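Local coordinates for protein PHOX (PDB 4A9V) that probably hydrolyses phosphate monoesters as an alkaline phosphatase, using an iron-calcium cofactor held in a beta-propeller fold, at residues D69-E75 / T534-P540; A86-E90 / Y189-E194; R245-E251 / K263-R269. The contacts are given in a common frame with arbitrary orientation. Where two conformers were deposited one is given. Numbering follows the deposited sequence.

Overall arrangement
The contacts run across three successive propeller blades: interactions 1 and 2 each join two blades, and interaction 3 lies within the third. Along the chain the segments run 69-75, 86-90, 189-194, 245-251, 263-269 and 534-540, so interactions 2 and 3 follow in series between the two halves of interaction 1. Interactions 1 and 2 share the sheet holding strands 68-76 and 82-89; their centres are 12 Å apart. Interactions 2 and 3 share the sheet holding strands 189-193 and 249-252, again 12 Å between centres. Interactions 1 and 3 do not touch; their centres are 21 Å apart. Interactions 1 and 2 border the iron-calcium site, while interaction 3 lies further out in its blade.

Interaction 1: D69-E75 / T534-P540; sequences DGMSLFE and TGISFSP. With LI (lithium ion), chain D; EDO (1,2-ethanediol), chain O.
Strands 69-75 and 534-538 run side by side and nearly parallel: their axes come within 4.6 Å at an angle of 11°. Both are extended. Gly70 CA lies 4.1 Å from Gly535 CA, and Ser72 CA lies 5.6 Å from Ser537 CA. The ends then spread, with 7.1 Å between Glu75 CA and Pro540 CA.

Gly535 lets the backbones come this close. A CB there would clash with Asp69 O, and its phi/psi of 85/127 calls for glycine. Its CA makes a CA-H...O contact to Asp69 O at 3.2 Å.

Polar contacts run along the length. At the start, Thr534 OG1 donates a hydrogen bond to Asp69 OD1 at 2.6 Å; both residues have chi1 t. The same carboxylate binds lithium through OD1 at 2.4 Å and OD2 at 2.2 Å, with waters 2 and 3 on the ion. Water 1 bridges the backbones, accepting from Met71 N at 2.9 Å and Ile536 N at 3.0 Å. At the far end Glu75 N donates to an ethanediol O1 at 2.8 Å.

The apolar contacts come from Met71, chi1 p and then extended, whose CE lies 3.6 Å from Gly535 C. Leu73 CD2 meets Pro540 CD at 3.8 Å, and Glu75 CG meets Pro540 CG at 3.4 Å.

Such a contact is characteristic of innermost strands of adjacent propeller blades around a central channel. Strand 68-76 edges one sheet beside strand 82-89. Strand 532-538 edges another beside strand 544-550, whose Phe546 touches Met71 and Leu73. Strand 30-37 from the N-terminal part completes that last blade.

Interaction 2: A86-E90 / Y189-E194; sequences AINNE and YLTCEE. With FEO (mu-oxo-diiron), chain S.
Strands 86-89 and 189-193 are near-parallel, 8° apart, with axes 8.5 Å apart at closest, so side chains bridge the gap. Ala86 CA faces Tyr189 CA at 7.1 Å, and Asn88 CA faces Thr191 CA at 7.0 Å.

Tyr189 has chi1 t and chi2 67°. Its ring carries Ala86 CB over one face, 3.4 Å from the centroid, in a CH-pi contact. Asn88, chi1 m and chi2 -7°, holds OD1 as a shared acceptor: Tyr189 OH and Thr191 OG1 (chi1 t) each donate to it at 2.8 Å.

Past the strands, Glu90 and Glu194 both extend with chi1 and chi2 t to the mu-oxo-diiron group. Glu90 OE2 and Glu194 OE1 bind FE1, each at 2.0 Å. Glu194 OE2 binds FE2 at 2.1 Å, so this carboxylate bridges the irons.

Cys179 also binds FE1, while Glu273, Asp292 and Glu387 bind FE2. The two strands are the second ones in adjacent blades, beside inner strands 68-76 and 178-183.

Interaction 3: R245-E251 / K263-R269; sequences RHGWVVE and KRTALGR. With EDO (1,2-ethanediol), chain M.
This is the beta hairpin of strands 249-252 and 262-264 in one propeller blade, together with the loops that flank it. Val250 and Lys263 form an antiparallel non-hydrogen-bonded pair, CA-CA 4.3 Å. Beside it, Arg264 N donates to Val249 O at 2.8 Å. The chain then turns, with Leu267 N bonded to Arg264 O and Gly268 N to Thr265 O. Gly247 and Gly268 take positive phi values of 94° and 87°.

The Trp248 indole (chi1 m, chi2 101°) is gripped on opposite faces. Thr265 CG2 lies 3.6 Å and Arg269 CB 3.5 Å from the centroid of its six-membered ring, both as CH-pi contacts. Water 5 accepts from Val249 N at 2.9 Å and donates to Arg264 O and Gly268 O, both at 2.8 Å. Val249 CB packs 4.0 Å from Leu267 CD2.

Lys263 NZ donates to Arg245 O at 3.0 Å. Arg264 NE bonds Glu251 OE1 at 2.8 Å in a salt bridge; Thr188 meets Glu251 OE2. Arg269 NE makes a weak bond to His246 O at 3.0 Å. Although buried, Lys263 and Arg264 are paired with acids: Lys263 with Glu193 of strand 189-193, Arg264 with Glu251 inside the hairpin and Asp320 outside it.

Interaction 1: D69-E75 / T534-P540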
loop_
_atom_site.group_PDB
_atom_site.type_symbol
_atom_site.label_atom_id
_atom_site.label_comp_id
_atom_site.label_asym_id
_atom_site.label_seq_id
_atom_site.Cartn_x
_atom_site.Cartn_y
_atom_site.Cartn_z
ATOM N N ASP A 69 -7.386 0.625 3.082
ATOM C CA ASP A 69 -6.388 0.367 2.062
ATOM C C ASP A 69 -5.781 -1.028 2.325
ATOM O O ASP A 69 -6.513 -2.009 2.452
ATOM C CB ASP A 69 -5.373 1.525 2.057
ATOM C CG ASP A 69 -4.676 1.710 0.724
ATOM O OD1 ASP A 69 -4.510 0.712 -0.011
ATOM O OD2 ASP A 69 -4.261 2.864 0.436
ATOM N N GLY A 70 -4.466 -1.140 2.458
ATOM C CA GLY A 70 -3.864 -2.454 2.681
ATOM C C GLY A 70 -4.319 -3.079 3.990
ATOM O O GLY A 70 -4.624 -2.375 4.952
ATOM N N MET A 71 -4.320 -4.410 4.032
ATOM C CA MET A 71 -4.793 -5.138 5.200
ATOM C C MET A 71 -4.265 -6.558 5.196
ATOM O O MET A 71 -4.023 -7.163 4.147
ATOM C CB MET A 71 -6.319 -5.156 5.250
ATOM C CG MET A 71 -6.971 -5.771 4.033
ATOM S SD MET A 71 -8.771 -5.621 4.139
ATOM C CE MET A 71 -9.243 -6.329 2.571
ATOM N N SER A 72 -4.148 -7.105 6.394
ATOM C CA SER A 72 -3.799 -8.506 6.579
ATOM C C SER A 72 -4.758 -9.160 7.565
ATOM O O SER A 72 -5.227 -8.525 8.520
ATOM C CB SER A 72 -2.373 -8.645 7.121
ATOM O OG SER A 72 -1.392 -8.242 6.184
ATOM N N LEU A 73 -4.922 -10.469 7.396
ATOM C CA LEU A 73 -5.676 -11.301 8.313
ATOM C C LEU A 73 -4.714 -12.233 9.057
ATOM O O LEU A 73 -3.837 -12.858 8.449
ATOM C CB LEU A 73 -6.736 -12.099 7.542
ATOM C CG LEU A 73 -7.627 -13.011 8.382
ATOM C CD1 LEU A 73 -9.011 -13.132 7.769
ATOM C CD2 LEU A 73 -7.020 -14.393 8.569
ATOM N N PHE A 74 -4.906 -12.317 10.370
ATOM C CA PHE A 74 -4.115 -13.158 11.256
ATOM C C PHE A 74 -5.015 -14.224 11.858
ATOM O O PHE A 74 -5.963 -13.922 12.571
ATOM C CB PHE A 74 -3.514 -12.311 12.385
ATOM C CG PHE A 74 -2.509 -11.296 11.913
ATOM C CD1 PHE A 74 -2.914 -10.075 11.398
ATOM C CD2 PHE A 74 -1.151 -11.576 11.963
ATOM C CE1 PHE A 74 -1.986 -9.163 10.926
ATOM C CE2 PHE A 74 -0.218 -10.667 11.488
ATOM C CZ PHE A 74 -0.640 -9.461 10.968
ATOM N N GLU A 75 -4.700 -15.482 11.586
ATOM C CA GLU A 75 -5.307 -16.636 12.262
ATOM C C GLU A 75 -5.257 -16.435 13.763
ATOM O O GLU A 75 -4.214 -16.068 14.278
ATOM C CB GLU A 75 -4.512 -17.900 11.927
ATOM C CG GLU A 75 -4.677 -18.379 10.497
ATOM C CD GLU A 75 -3.587 -19.346 10.076
ATOM O OE1 GLU A 75 -3.626 -20.514 10.515
ATOM O OE2 GLU A 75 -2.697 -18.940 9.299
ATOM N N THR A 534 -8.673 -1.911 -3.480
ATOM C CA THR A 534 -7.404 -1.964 -2.785
ATOM C C THR A 534 -7.569 -2.739 -1.488
ATOM O O THR A 534 -8.629 -2.706 -0.876
ATOM C CB THR A 534 -6.860 -0.552 -2.540
ATOM O OG1 THR A 534 -5.517 -0.635 -2.054
ATOM C CG2 THR A 534 -7.753 0.244 -1.598
ATOM N N GLY A 535 -6.508 -3.413 -1.060
ATOM C CA GLY A 535 -6.575 -4.255 0.123
ATOM C C GLY A 535 -7.083 -5.638 -0.235
ATOM O O GLY A 535 -8.140 -5.775 -0.856
ATOM N N ILE A 536 -6.332 -6.661 0.148
ATOM C CA ILE A 536 -6.758 -8.035 -0.085
ATOM C C ILE A 536 -6.243 -8.938 1.024
ATOM O O ILE A 536 -5.094 -8.829 1.451
ATOM C CB ILE A 536 -6.329 -8.543 -1.479
ATOM C CG1 ILE A 536 -6.875 -9.948 -1.728
ATOM C CG2 ILE A 536 -4.817 -8.478 -1.669
ATOM C CD1 ILE A 536 -6.746 -10.388 -3.167
ATOM N N SER A 537 -7.125 -9.792 1.527
ATOM C CA SER A 537 -6.769 -10.847 2.481
ATOM C C SER A 537 -7.673 -12.042 2.212
ATOM O O SER A 537 -8.778 -11.871 1.720
ATOM C CB SER A 537 -6.996 -10.379 3.922
ATOM O OG SER A 537 -6.231 -9.230 4.232
ATOM N N PHE A 538 -7.234 -13.231 2.593
ATOM C CA PHE A 538 -8.067 -14.419 2.516
ATOM C C PHE A 538 -8.286 -14.985 3.911
ATOM O O PHE A 538 -7.381 -14.996 4.742
ATOM C CB PHE A 538 -7.405 -15.473 1.627
ATOM C CG PHE A 538 -7.401 -15.113 0.172
ATOM C CD1 PHE A 538 -6.410 -14.303 -0.358
ATOM C CD2 PHE A 538 -8.392 -15.590 -0.668
ATOM C CE1 PHE A 538 -6.462 -13.900 -1.679
ATOM C CE2 PHE A 538 -8.451 -15.187 -1.992
ATOM C CZ PHE A 538 -7.467 -14.364 -2.504
ATOM N N SER A 539 -9.436 -15.608 4.124
ATOM C CA SER A 539 -9.570 -16.507 5.254
ATOM C C SER A 539 -8.573 -17.652 5.082
ATOM O O SER A 539 -8.234 -18.022 3.958
ATOM C CB SER A 539 -11.000 -17.042 5.333
ATOM O OG SER A 539 -11.336 -17.712 4.136
ATOM N N PRO A 540 -8.206 -18.317 6.189
ATOM C CA PRO A 540 -7.254 -19.418 6.051
ATOM C C PRO A 540 -7.739 -20.528 5.118
ATOM O O PRO A 540 -6.951 -21.044 4.318
ATOM C CB PRO A 540 -7.071 -19.896 7.490
ATOM C CG PRO A 540 -7.234 -18.641 8.284
ATOM C CD PRO A 540 -8.324 -17.870 7.588
HETATM LI LI LI D . -3.373 2.257 -1.487
HETATM C C1 EDO O . -1.764 -16.490 10.864
HETATM O O1 EDO O . -2.730 -16.071 9.748
HETATM C C2 EDO O . -0.757 -15.357 11.096
HETATM O O2 EDO O . -0.373 -15.327 12.483
HETATM O O HOH W 1 -3.834 -5.981 1.667
HETATM O O HOH W 2 -3.236 3.592 -1.821
HETATM O O HOH W 3 -2.367 0.771 -1.722
#

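Interaction 2: A86-E90 / Y189-E194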
loop_
_atom_site.group_PDB
_atom_site.type_symbol
_atom_site.label_atom_id
_atom_site.label_comp_id
_atom_site.label_asym_id
_atom_site.label_seq_id
_atom_site.Cartn_x
_atom_site.Cartn_y
_atom_site.Cartn_z
ATOM N N ALA A 86 -5.846 -6.436 10.497
ATOM C CA ALA A 86 -5.285 -5.111 10.644
ATOM C C ALA A 86 -5.430 -4.429 9.296
ATOM O O ALA A 86 -4.995 -4.965 8.269
ATOM C CB ALA A 86 -3.820 -5.198 11.042
ATOM N N ILE A 87 -6.095 -3.274 9.297
ATOM C CA ILE A 87 -6.529 -2.621 8.074
ATOM C C ILE A 87 -6.070 -1.166 8.105
ATOM O O ILE A 87 -6.374 -0.412 9.034
ATOM C CB ILE A 87 -8.060 -2.678 7.938
ATOM C CG1 ILE A 87 -8.563 -4.127 7.916
ATOM C CG2 ILE A 87 -8.503 -1.923 6.698
ATOM C CD1 ILE A 87 -9.977 -4.295 8.442
ATOM N N ASN A 88 -5.330 -0.770 7.079
ATOM C CA ASN A 88 -4.858 0.594 6.969
ATOM C C ASN A 88 -5.995 1.542 6.648
ATOM O O ASN A 88 -6.898 1.200 5.884
ATOM C CB ASN A 88 -3.838 0.710 5.853
ATOM C CG ASN A 88 -2.519 0.053 6.179
ATOM O OD1 ASN A 88 -2.278 -0.410 7.300
ATOM N ND2 ASN A 88 -1.631 0.057 5.205
ATOM N N ASN A 89 -5.836 2.782 7.101
ATOM C CA ASN A 89 -6.725 3.886 6.773
ATOM C C ASN A 89 -5.874 5.017 6.219
ATOM O O ASN A 89 -5.090 5.625 6.951
ATOM C CB ASN A 89 -7.456 4.329 8.048
ATOM C CG ASN A 89 -8.332 3.236 8.614
ATOM O OD1 ASN A 89 -8.116 2.759 9.730
ATOM N ND2 ASN A 89 -9.333 2.827 7.841
ATOM N N GLU A 90 -5.922 5.217 4.908
ATOM C CA GLU A 90 -4.874 5.992 4.245
ATOM C C GLU A 90 -5.064 7.504 4.358
ATOM O O GLU A 90 -4.105 8.237 4.580
ATOM C CB GLU A 90 -4.745 5.582 2.782
ATOM C CG GLU A 90 -3.497 6.166 2.133
ATOM C CD GLU A 90 -3.375 5.854 0.659
ATOM O OE1 GLU A 90 -4.390 5.967 -0.057
ATOM O OE2 GLU A 90 -2.235 5.569 0.210
ATOM N N TYR A 189 2.216 -7.070 12.135
ATOM C CA TYR A 189 1.703 -6.372 10.972
ATOM C C TYR A 189 2.635 -5.209 10.648
ATOM O O TYR A 189 3.057 -4.480 11.552
ATOM C CB TYR A 189 0.311 -5.824 11.303
ATOM C CG TYR A 189 -0.368 -5.100 10.164
ATOM C CD1 TYR A 189 -0.770 -5.791 9.040
ATOM C CD2 TYR A 189 -0.685 -3.747 10.251
ATOM C CE1 TYR A 189 -1.428 -5.156 8.004
ATOM C CE2 TYR A 189 -1.348 -3.099 9.217
ATOM C CZ TYR A 189 -1.737 -3.820 8.108
ATOM O OH TYR A 189 -2.417 -3.233 7.065
ATOM N N LEU A 190 2.941 -5.027 9.367
ATOM C CA LEU A 190 3.671 -3.851 8.912
ATOM C C LEU A 190 2.728 -2.930 8.159
ATOM O O LEU A 190 1.983 -3.371 7.274
ATOM C CB LEU A 190 4.831 -4.259 7.996
ATOM C CG LEU A 190 5.828 -5.270 8.576
ATOM C CD1 LEU A 190 6.947 -5.555 7.584
ATOM C CD2 LEU A 190 6.393 -4.825 9.917
ATOM N N THR A 191 2.735 -1.663 8.553
ATOM C CA THR A 191 1.990 -0.641 7.854
ATOM C C THR A 191 2.958 0.392 7.280
ATOM O O THR A 191 3.990 0.695 7.873
ATOM C CB THR A 191 0.915 0.014 8.751
ATOM O OG1 THR A 191 0.102 0.865 7.943
ATOM C CG2 THR A 191 1.518 0.832 9.877
ATOM N N CYS A 192 2.638 0.897 6.097
ATOM C CA CYS A 192 3.576 1.651 5.284
ATOM C C CYS A 192 3.091 3.083 5.100
ATOM O O CYS A 192 1.996 3.309 4.587
ATOM C CB CYS A 192 3.694 0.983 3.922
ATOM S SG CYS A 192 4.558 -0.591 4.001
ATOM N N GLU A 193 3.908 4.049 5.506
ATOM C CA GLU A 193 3.598 5.467 5.341
ATOM C C GLU A 193 4.041 5.914 3.955
ATOM O O GLU A 193 5.225 5.849 3.629
ATOM C CB GLU A 193 4.317 6.282 6.424
ATOM C CG GLU A 193 3.828 5.935 7.817
ATOM C CD GLU A 193 4.692 6.453 8.960
ATOM O OE1 GLU A 193 5.804 6.984 8.740
ATOM O OE2 GLU A 193 4.230 6.320 10.118
ATOM N N GLU A 194 3.082 6.349 3.140
ATOM C CA GLU A 194 3.334 6.652 1.725
ATOM C C GLU A 194 3.373 8.174 1.501
ATOM O O GLU A 194 4.425 8.780 1.662
ATOM C CB GLU A 194 2.306 5.951 0.815
ATOM C CG GLU A 194 2.562 6.162 -0.673
ATOM C CD GLU A 194 1.399 5.741 -1.541
ATOM O OE1 GLU A 194 0.242 5.822 -1.073
ATOM O OE2 GLU A 194 1.644 5.407 -2.716
HETATM FE FE1 FEO S . -1.410 4.681 -1.444
HETATM FE FE2 FEO S . 0.738 4.204 -4.131
HETATM O O FEO S . -0.990 4.144 -3.273
HETATM O O HOH W 2 -3.236 3.592 -1.821
HETATM O O HOH W 4 -2.301 6.411 -2.612
#

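Interaction 3: R245-E251 / K263-R269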
loop_
_atom_site.group_PDB
_atom_site.type_symbol
_atom_site.label_atom_id
_atom_site.label_comp_id
_atom_site.label_asym_id
_atom_site.label_seq_id
_atom_site.Cartn_x
_atom_site.Cartn_y
_atom_site.Cartn_z
ATOM N N ARG A 245 10.260 12.168 10.672
ATOM C CA ARG A 245 9.727 11.196 11.619
ATOM C C ARG A 245 8.521 10.443 11.038
ATOM O O ARG A 245 7.874 9.660 11.739
ATOM C CB ARG A 245 9.392 11.899 12.933
ATOM C CG ARG A 245 10.654 12.336 13.678
ATOM C CD ARG A 245 10.524 13.667 14.393
ATOM N NE ARG A 245 9.437 13.690 15.369
ATOM C CZ ARG A 245 9.522 13.187 16.593
ATOM N NH1 ARG A 245 10.652 12.640 17.018
ATOM N NH2 ARG A 245 8.471 13.232 17.397
ATOM N N HIS A 246 8.336 10.587 9.728
ATOM C CA HIS A 246 7.307 9.905 8.954
ATOM C C HIS A 246 7.897 9.506 7.625
ATOM O O HIS A 246 8.966 9.990 7.230
ATOM C CB HIS A 246 6.092 10.817 8.769
ATOM C CG HIS A 246 5.520 11.307 10.065
ATOM N ND1 HIS A 246 4.704 10.542 10.830
ATOM C CD2 HIS A 246 5.830 12.433 10.817
ATOM C CE1 HIS A 246 4.480 11.180 11.996
ATOM N NE2 HIS A 246 5.178 12.327 11.994
ATOM N N GLY A 247 7.233 8.570 6.948
ATOM C CA GLY A 247 7.791 7.913 5.770
ATOM C C GLY A 247 8.499 6.601 6.083
ATOM O O GLY A 247 9.417 6.201 5.362
ATOM N N TRP A 248 8.025 5.903 7.113
ATOM C CA TRP A 248 8.645 4.663 7.583
ATOM C C TRP A 248 7.672 3.516 7.522
ATOM O O TRP A 248 6.455 3.704 7.388
ATOM C CB TRP A 248 9.124 4.848 9.022
ATOM C CG TRP A 248 10.056 6.020 9.206
ATOM C CD1 TRP A 248 9.742 7.277 9.708
ATOM C CD2 TRP A 248 11.487 6.072 8.902
ATOM N NE1 TRP A 248 10.855 8.085 9.729
ATOM C CE2 TRP A 248 11.939 7.401 9.279
ATOM C CE3 TRP A 248 12.408 5.166 8.394
ATOM C CZ2 TRP A 248 13.269 7.766 9.198
ATOM C CZ3 TRP A 248 13.739 5.561 8.273
ATOM C CH2 TRP A 248 14.162 6.827 8.685
ATOM N N VAL A 249 8.217 2.310 7.602
ATOM C CA VAL A 249 7.452 1.107 7.881
ATOM C C VAL A 249 7.296 0.983 9.392
ATOM O O VAL A 249 8.260 1.120 10.142
ATOM C CB VAL A 249 8.168 -0.128 7.315
ATOM C CG1 VAL A 249 7.368 -1.385 7.612
ATOM C CG2 VAL A 249 8.367 0.025 5.815
ATOM N N VAL A 250 6.064 0.745 9.821
ATOM C CA VAL A 250 5.715 0.706 11.232
ATOM C C VAL A 250 5.199 -0.689 11.583
ATOM O O VAL A 250 4.343 -1.235 10.892
ATOM C CB VAL A 250 4.627 1.757 11.539
ATOM C CG1 VAL A 250 4.283 1.752 13.018
ATOM C CG2 VAL A 250 5.080 3.136 11.097
ATOM N N GLU A 251 5.754 -1.285 12.634
ATOM C CA GLU A 251 5.412 -2.637 13.050
ATOM C C GLU A 251 4.444 -2.594 14.238
ATOM O O GLU A 251 4.672 -1.891 15.233
ATOM C CB GLU A 251 6.683 -3.406 13.418
ATOM C CG GLU A 251 6.432 -4.877 13.709
ATOM C CD GLU A 251 7.695 -5.707 13.874
ATOM O OE1 GLU A 251 8.798 -5.125 13.956
ATOM O OE2 GLU A 251 7.566 -6.941 14.024
ATOM N N LYS A 263 8.311 2.426 14.620
ATOM C CA LYS A 263 8.825 2.801 13.302
ATOM C C LYS A 263 10.203 2.191 13.096
ATOM O O LYS A 263 11.126 2.426 13.879
ATOM C CB LYS A 263 8.866 4.318 13.150
ATOM C CG LYS A 263 7.524 4.972 13.452
ATOM C CD LYS A 263 7.225 6.180 12.578
ATOM C CE LYS A 263 5.852 6.742 12.903
ATOM N NZ LYS A 263 5.443 7.848 11.992
ATOM N N ARG A 264 10.327 1.369 12.059
ATOM C CA ARG A 264 11.512 0.545 11.851
ATOM C C ARG A 264 12.451 1.242 10.858
ATOM O O ARG A 264 12.370 1.039 9.646
ATOM C CB ARG A 264 11.106 -0.842 11.347
ATOM C CG ARG A 264 10.297 -1.637 12.359
ATOM C CD ARG A 264 11.106 -1.971 13.603
ATOM N NE ARG A 264 10.365 -2.824 14.526
ATOM C CZ ARG A 264 10.782 -3.157 15.742
ATOM N NH1 ARG A 264 11.976 -2.768 16.169
ATOM N NH2 ARG A 264 10.009 -3.885 16.524
ATOM N N THR A 265 13.341 2.085 11.374
ATOM C CA THR A 265 14.143 2.939 10.510
ATOM C C THR A 265 15.169 2.185 9.653
ATOM O O THR A 265 15.617 2.720 8.639
ATOM C CB THR A 265 14.819 4.104 11.263
ATOM O OG1 THR A 265 15.781 3.604 12.203
ATOM C CG2 THR A 265 13.781 4.969 11.973
ATOM N N ALA A 266 15.520 0.952 10.016
ATOM C CA ALA A 266 16.437 0.176 9.185
ATOM C C ALA A 266 15.875 -0.100 7.794
ATOM O O ALA A 266 16.628 -0.420 6.878
ATOM C CB ALA A 266 16.824 -1.130 9.863
ATOM N N LEU A 267 14.557 -0.007 7.634
ATOM C CA LEU A 267 13.916 -0.282 6.349
ATOM C C LEU A 267 13.826 0.964 5.462
ATOM O O LEU A 267 13.390 0.873 4.315
ATOM C CB LEU A 267 12.529 -0.906 6.555
ATOM C CG LEU A 267 12.498 -2.416 6.811
ATOM C CD1 LEU A 267 13.284 -2.823 8.054
ATOM C CD2 LEU A 267 11.056 -2.897 6.912
ATOM N N GLY A 268 14.351 2.091 5.941
ATOM C CA GLY A 268 14.505 3.279 5.107
ATOM C C GLY A 268 13.279 4.177 5.077
ATOM O O GLY A 268 12.162 3.730 5.366
ATOM N N ARG A 269 13.501 5.441 4.728
ATOM C CA ARG A 269 12.441 6.441 4.653
ATOM C C ARG A 269 12.189 6.816 3.198
ATOM O O ARG A 269 13.113 7.212 2.482
ATOM C CB ARG A 269 12.833 7.690 5.453
ATOM C CG ARG A 269 11.857 8.842 5.305
ATOM C CD ARG A 269 12.155 9.920 6.326
ATOM N NE ARG A 269 11.481 11.177 6.024
ATOM C CZ ARG A 269 11.958 12.115 5.214
ATOM N NH1 ARG A 269 13.107 11.946 4.580
ATOM N NH2 ARG A 269 11.241 13.203 4.987
HETATM C C1 EDO M . 5.400 -4.591 17.286
HETATM O O1 EDO M . 5.457 -5.931 17.788
HETATM C C2 EDO M . 6.812 -4.120 16.957
HETATM O O2 EDO M . 7.753 -5.078 17.459
HETATM O O HOH W 5 11.061 2.097 7.387
#